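PDB 6DHX: TipC2 from Streptococcus intermedius B196, which probably acts as an immunity protein that protects the bacterium from an antibacterial toxin exported by its type VII secretion system. Local coordinates for residues 70-82 with 91-103. Residues are numbered along the deposited sequence; the frame is centred on the assembly and turned at random.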
loop_
_atom_site.group_PDB
_atom_site.type_symbol
_atom_site.label_atom_id
_atom_site.label_comp_id
_atom_site.label_asym_id
_atom_site.label_seq_id
_atom_site.Cartn_x
_atom_site.Cartn_y
_atom_site.Cartn_z
ATOM N N LYS A 70 -0.995 2.361 14.702
ATOM C CA LYS A 70 -2.239 2.631 13.981
ATOM C C LYS A 70 -3.123 3.600 14.763
ATOM O O LYS A 70 -3.239 3.510 15.991
ATOM C CB LYS A 70 -2.996 1.332 13.682
ATOM C CG LYS A 70 -2.397 0.584 12.494
ATOM C CD LYS A 70 -3.145 -0.713 12.218
ATOM C CE LYS A 70 -3.224 -1.572 13.457
ATOM N NZ LYS A 70 -3.713 -2.963 13.211
ATOM N N THR A 71 -3.755 4.519 14.032
ATOM C CA THR A 71 -4.498 5.648 14.575
ATOM C C THR A 71 -5.999 5.456 14.356
ATOM O O THR A 71 -6.424 4.869 13.354
ATOM C CB THR A 71 -4.030 6.959 13.906
ATOM O OG1 THR A 71 -5.148 7.815 13.652
ATOM C CG2 THR A 71 -3.317 6.674 12.560
ATOM N N GLY A 72 -6.797 5.938 15.314
ATOM C CA GLY A 72 -8.230 6.087 15.125
ATOM C C GLY A 72 -8.936 4.860 14.584
ATOM O O GLY A 72 -8.875 3.795 15.202
ATOM N N ASN A 73 -9.603 4.981 13.434
ATOM C CA ASN A 73 -10.370 3.863 12.899
ATOM C C ASN A 73 -9.568 2.988 11.937
ATOM O O ASN A 73 -10.152 2.091 11.307
ATOM C CB ASN A 73 -11.638 4.362 12.190
ATOM C CG ASN A 73 -12.697 4.854 13.161
ATOM O OD1 ASN A 73 -13.219 5.963 13.022
ATOM N ND2 ASN A 73 -13.020 4.029 14.152
ATOM N N TYR A 74 -8.265 3.221 11.786
ATOM C CA TYR A 74 -7.493 2.441 10.818
ATOM C C TYR A 74 -7.148 1.083 11.409
ATOM O O TYR A 74 -6.590 0.989 12.511
ATOM C CB TYR A 74 -6.228 3.193 10.391
ATOM C CG TYR A 74 -6.560 4.461 9.633
ATOM C CD1 TYR A 74 -6.798 4.439 8.255
ATOM C CD2 TYR A 74 -6.677 5.678 10.296
ATOM C CE1 TYR A 74 -7.128 5.608 7.561
ATOM C CE2 TYR A 74 -6.998 6.845 9.615
ATOM C CZ TYR A 74 -7.218 6.806 8.239
ATOM O OH TYR A 74 -7.565 7.966 7.561
ATOM N N THR A 75 -7.472 0.029 10.669
ATOM C CA THR A 75 -7.379 -1.336 11.162
ATOM C C THR A 75 -6.166 -2.078 10.615
ATOM O O THR A 75 -5.787 -3.115 11.183
ATOM C CB THR A 75 -8.658 -2.115 10.807
ATOM O OG1 THR A 75 -8.854 -2.098 9.386
ATOM C CG2 THR A 75 -9.859 -1.475 11.465
ATOM N N LYS A 76 -5.587 -1.598 9.513
ATOM C CA LYS A 76 -4.480 -2.295 8.868
ATOM C C LYS A 76 -3.755 -1.332 7.943
ATOM O O LYS A 76 -4.386 -0.561 7.215
ATOM C CB LYS A 76 -4.979 -3.505 8.059
ATOM C CG LYS A 76 -3.869 -4.363 7.496
ATOM C CD LYS A 76 -4.440 -5.697 6.981
ATOM C CE LYS A 76 -3.311 -6.620 6.590
ATOM N NZ LYS A 76 -3.829 -7.962 6.099
ATOM N N ILE A 77 -2.429 -1.409 7.939
ATOM C CA ILE A 77 -1.613 -0.714 6.955
ATOM C C ILE A 77 -0.502 -1.679 6.584
ATOM O O ILE A 77 0.207 -2.175 7.463
ATOM C CB ILE A 77 -1.015 0.618 7.497
ATOM C CG1 ILE A 77 -2.072 1.524 8.140
ATOM C CG2 ILE A 77 -0.227 1.348 6.360
ATOM C CD1 ILE A 77 -1.478 2.656 9.029
ATOM N N ALA A 78 -0.340 -1.953 5.295
ATOM C CA ALA A 78 0.571 -3.027 4.908
ATOM C C ALA A 78 1.243 -2.698 3.587
ATOM O O ALA A 78 0.729 -1.917 2.777
ATOM C CB ALA A 78 -0.182 -4.365 4.828
ATOM N N ILE A 79 2.434 -3.270 3.391
ATOM C CA ILE A 79 3.166 -3.147 2.127
ATOM C C ILE A 79 3.555 -4.546 1.696
ATOM O O ILE A 79 4.252 -5.234 2.431
ATOM C CB ILE A 79 4.435 -2.285 2.252
ATOM C CG1 ILE A 79 4.139 -0.951 2.958
ATOM C CG2 ILE A 79 5.032 -2.076 0.843
ATOM C CD1 ILE A 79 5.425 -0.156 3.311
ATOM N N ASP A 80 3.105 -4.971 0.525
ATOM C CA ASP A 80 3.489 -6.275 -0.013
ATOM C C ASP A 80 4.417 -6.078 -1.198
ATOM O O ASP A 80 4.201 -5.182 -2.002
ATOM C CB ASP A 80 2.265 -7.083 -0.486
ATOM C CG ASP A 80 1.469 -7.652 0.656
ATOM O OD1 ASP A 80 2.066 -7.949 1.685
ATOM O OD2 ASP A 80 0.217 -7.735 0.573
ATOM N N PHE A 81 5.423 -6.940 -1.337
ATOM C CA PHE A 81 6.359 -6.881 -2.460
ATOM C C PHE A 81 6.218 -8.114 -3.339
ATOM O O PHE A 81 6.206 -9.234 -2.810
ATOM C CB PHE A 81 7.793 -6.823 -1.909
ATOM C CG PHE A 81 8.095 -5.533 -1.238
ATOM C CD1 PHE A 81 7.713 -5.316 0.082
ATOM C CD2 PHE A 81 8.717 -4.498 -1.942
ATOM C CE1 PHE A 81 7.961 -4.079 0.742
ATOM C CE2 PHE A 81 8.964 -3.262 -1.314
ATOM C CZ PHE A 81 8.558 -3.045 0.039
ATOM N N SER A 82 6.076 -7.917 -4.659
ATOM C CA SER A 82 5.993 -9.039 -5.597
ATOM C C SER A 82 7.183 -8.884 -6.520
ATOM O O SER A 82 7.178 -8.025 -7.408
ATOM C CB SER A 82 4.686 -9.060 -6.395
ATOM O OG SER A 82 3.585 -9.206 -5.513
ATOM N N LEU A 91 2.790 -3.091 -3.398
ATOM C CA LEU A 91 1.392 -2.757 -3.102
ATOM C C LEU A 91 1.369 -2.170 -1.701
ATOM O O LEU A 91 1.765 -2.851 -0.746
ATOM C CB LEU A 91 0.513 -3.999 -3.165
ATOM C CG LEU A 91 -0.861 -3.758 -2.518
ATOM C CD1 LEU A 91 -1.719 -2.826 -3.447
ATOM C CD2 LEU A 91 -1.534 -5.082 -2.321
ATOM N N ILE A 92 0.923 -0.914 -1.577
ATOM C CA ILE A 92 0.700 -0.268 -0.285
ATOM C C ILE A 92 -0.811 -0.212 -0.106
ATOM O O ILE A 92 -1.503 0.341 -0.959
ATOM C CB ILE A 92 1.295 1.151 -0.256
ATOM C CG1 ILE A 92 2.823 1.091 -0.475
ATOM C CG2 ILE A 92 0.870 1.902 1.050
ATOM C CD1 ILE A 92 3.394 2.473 -0.902
ATOM N N TYR A 93 -1.336 -0.771 0.977
ATOM C CA TYR A 93 -2.770 -0.663 1.173
ATOM C C TYR A 93 -3.091 -0.429 2.637
ATOM O O TYR A 93 -2.288 -0.679 3.542
ATOM C CB TYR A 93 -3.536 -1.889 0.636
ATOM C CG TYR A 93 -3.348 -3.192 1.375
ATOM C CD1 TYR A 93 -2.264 -4.024 1.100
ATOM C CD2 TYR A 93 -4.294 -3.604 2.323
ATOM C CE1 TYR A 93 -2.109 -5.251 1.782
ATOM C CE2 TYR A 93 -4.154 -4.795 2.999
ATOM C CZ TYR A 93 -3.062 -5.624 2.736
ATOM O OH TYR A 93 -2.938 -6.843 3.410
ATOM N N PHE A 94 -4.297 0.093 2.859
ATOM C CA PHE A 94 -4.721 0.303 4.221
ATOM C C PHE A 94 -6.226 0.198 4.269
ATOM O O PHE A 94 -6.917 0.270 3.238
ATOM C CB PHE A 94 -4.253 1.652 4.777
ATOM C CG PHE A 94 -4.777 2.877 4.013
ATOM C CD1 PHE A 94 -4.078 3.380 2.915
ATOM C CD2 PHE A 94 -5.926 3.544 4.441
ATOM C CE1 PHE A 94 -4.522 4.528 2.231
ATOM C CE2 PHE A 94 -6.379 4.675 3.758
ATOM C CZ PHE A 94 -5.662 5.193 2.671
ATOM N N GLU A 95 -6.719 -0.027 5.480
ATOM C CA GLU A 95 -8.136 -0.299 5.719
ATOM C C GLU A 95 -8.608 0.491 6.928
ATOM O O GLU A 95 -7.858 0.699 7.891
ATOM C CB GLU A 95 -8.417 -1.812 5.944
ATOM C CG GLU A 95 -7.887 -2.757 4.839
ATOM C CD GLU A 95 -8.378 -4.205 4.999
ATOM O OE1 GLU A 95 -8.975 -4.534 6.045
ATOM O OE2 GLU A 95 -8.147 -5.019 4.070
ATOM N N LYS A 96 -9.855 0.944 6.856
ATOM C CA LYS A 96 -10.471 1.797 7.861
ATOM C C LYS A 96 -11.915 1.372 8.029
ATOM O O LYS A 96 -12.617 1.091 7.046
ATOM C CB LYS A 96 -10.410 3.273 7.444
ATOM C CG LYS A 96 -10.772 4.264 8.552
ATOM C CD LYS A 96 -10.844 5.679 8.007
ATOM C CE LYS A 96 -12.285 6.065 7.697
ATOM N NZ LYS A 96 -13.167 5.987 8.901
ATOM N N GLU A 97 -12.372 1.316 9.268
ATOM C CA GLU A 97 -13.782 1.030 9.459
ATOM C C GLU A 97 -14.599 2.250 9.021
ATOM O O GLU A 97 -14.229 3.390 9.321
ATOM C CB GLU A 97 -14.054 0.668 10.920
ATOM C CG GLU A 97 -15.444 0.086 11.120
ATOM C CD GLU A 97 -15.895 0.099 12.577
ATOM O OE1 GLU A 97 -15.277 0.830 13.391
ATOM O OE2 GLU A 97 -16.881 -0.609 12.896
ATOM N N ILE A 98 -15.676 2.027 8.265
ATOM C CA ILE A 98 -16.551 3.123 7.837
ATOM C C ILE A 98 -17.968 2.984 8.337
ATOM O O ILE A 98 -18.721 3.976 8.318
ATOM C CB ILE A 98 -16.544 3.296 6.304
ATOM C CG1 ILE A 98 -17.180 2.086 5.610
ATOM C CG2 ILE A 98 -15.110 3.524 5.824
ATOM C CD1 ILE A 98 -17.388 2.318 4.137
ATOM N N GLY A 99 -18.356 1.815 8.816
ATOM C CA GLY A 99 -19.646 1.628 9.416
ATOM C C GLY A 99 -19.633 0.299 10.126
ATOM O O GLY A 99 -18.616 -0.400 10.131
ATOM N N PRO A 100 -20.762 -0.107 10.708
ATOM C CA PRO A 100 -20.764 -1.368 11.467
ATOM C C PRO A 100 -20.552 -2.538 10.516
ATOM O O PRO A 100 -21.294 -2.706 9.547
ATOM C CB PRO A 100 -22.151 -1.390 12.121
ATOM C CG PRO A 100 -23.020 -0.599 11.197
ATOM C CD PRO A 100 -22.120 0.443 10.530
ATOM N N ASN A 101 -19.488 -3.303 10.765
ATOM C CA ASN A 101 -19.121 -4.480 9.966
ATOM C C ASN A 101 -18.718 -4.127 8.532
ATOM O O ASN A 101 -18.797 -4.967 7.638
ATOM C CB ASN A 101 -20.250 -5.512 9.956
ATOM C CG ASN A 101 -20.669 -5.917 11.352
ATOM O OD1 ASN A 101 -19.885 -6.510 12.096
ATOM N ND2 ASN A 101 -21.905 -5.598 11.722
ATOM N N VAL A 102 -18.254 -2.911 8.277
ATOM C CA VAL A 102 -17.871 -2.530 6.913
ATOM C C VAL A 102 -16.581 -1.730 6.979
ATOM O O VAL A 102 -16.484 -0.790 7.772
ATOM C CB VAL A 102 -18.970 -1.713 6.197
ATOM C CG1 VAL A 102 -18.504 -1.333 4.781
ATOM C CG2 VAL A 102 -20.311 -2.501 6.133
ATOM N N ARG A 103 -15.587 -2.103 6.158
ATOM C CA ARG A 103 -14.324 -1.376 6.067
ATOM C C ARG A 103 -14.086 -0.972 4.626
ATOM O O ARG A 103 -14.469 -1.690 3.693
ATOM C CB ARG A 103 -13.104 -2.215 6.562
ATOM C CG ARG A 103 -13.326 -2.859 7.975
ATOM C CD ARG A 103 -11.993 -3.412 8.508
ATOM N NE ARG A 103 -11.314 -4.337 7.588
ATOM C CZ ARG A 103 -11.625 -5.635 7.480
ATOM N NH1 ARG A 103 -12.611 -6.140 8.213
ATOM N NH2 ARG A 103 -10.956 -6.418 6.633
HETATM O O HOH W 1 -8.107 -4.804 8.789
HETATM O O HOH W 2 -0.846 -8.382 2.886
#
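The Y93 ring carries A78 CB over one face, 4.1 Å from the ring centroid, a CH-pi contact, while D80 OD2 sits near the ring plane at the edge. On the Y74 ring K96 CD lies over one face, offset toward the rim and 4.0 Å from the centroid, and F94 CD2 meets the edge, 3.9 Å from Y74 CE1. With chi1 near +69°, Y93 CG stands between its backbone N and carbonyl carbon, which brings the ring back across A78. Its hydroxyl accepts a hydrogen bond from NZ of the extended K76 chain (K76 NZ to Y93 OH 3.0 Å) and shares a water with D80 OD2; D80 also bonds S62 through OD1.

These side chains project from an antiparallel hairpin, whose segments 74-82 and 91-99 run at 168°. Backbone bonds run from D80 N to L91 O (2.8 Å) as far as E97 N to N73 O, carried through a beta bulge between Y74 and K76, where T75 N and K76 O both bond E95. On the mainly apolar face of I77, I79, I92 and F94, with K96 at its end, Y74, I77 and K96 meet helix 151-173, and Y74 OH bonds H157. The other face mixes A78, L91 and Y93 with charged K76, D80 and E95: R103 NE and NH2 approach E95 OE1 side-on from one face of the carboxylate, each at 2.8 Å, and R105 holds E95 OE2. A water joins E95 OE1 to T75 OG1 across the strands. Gripped by two arginines, although R103 is shared with E126 and D131, buried E95 would probably remain ionised.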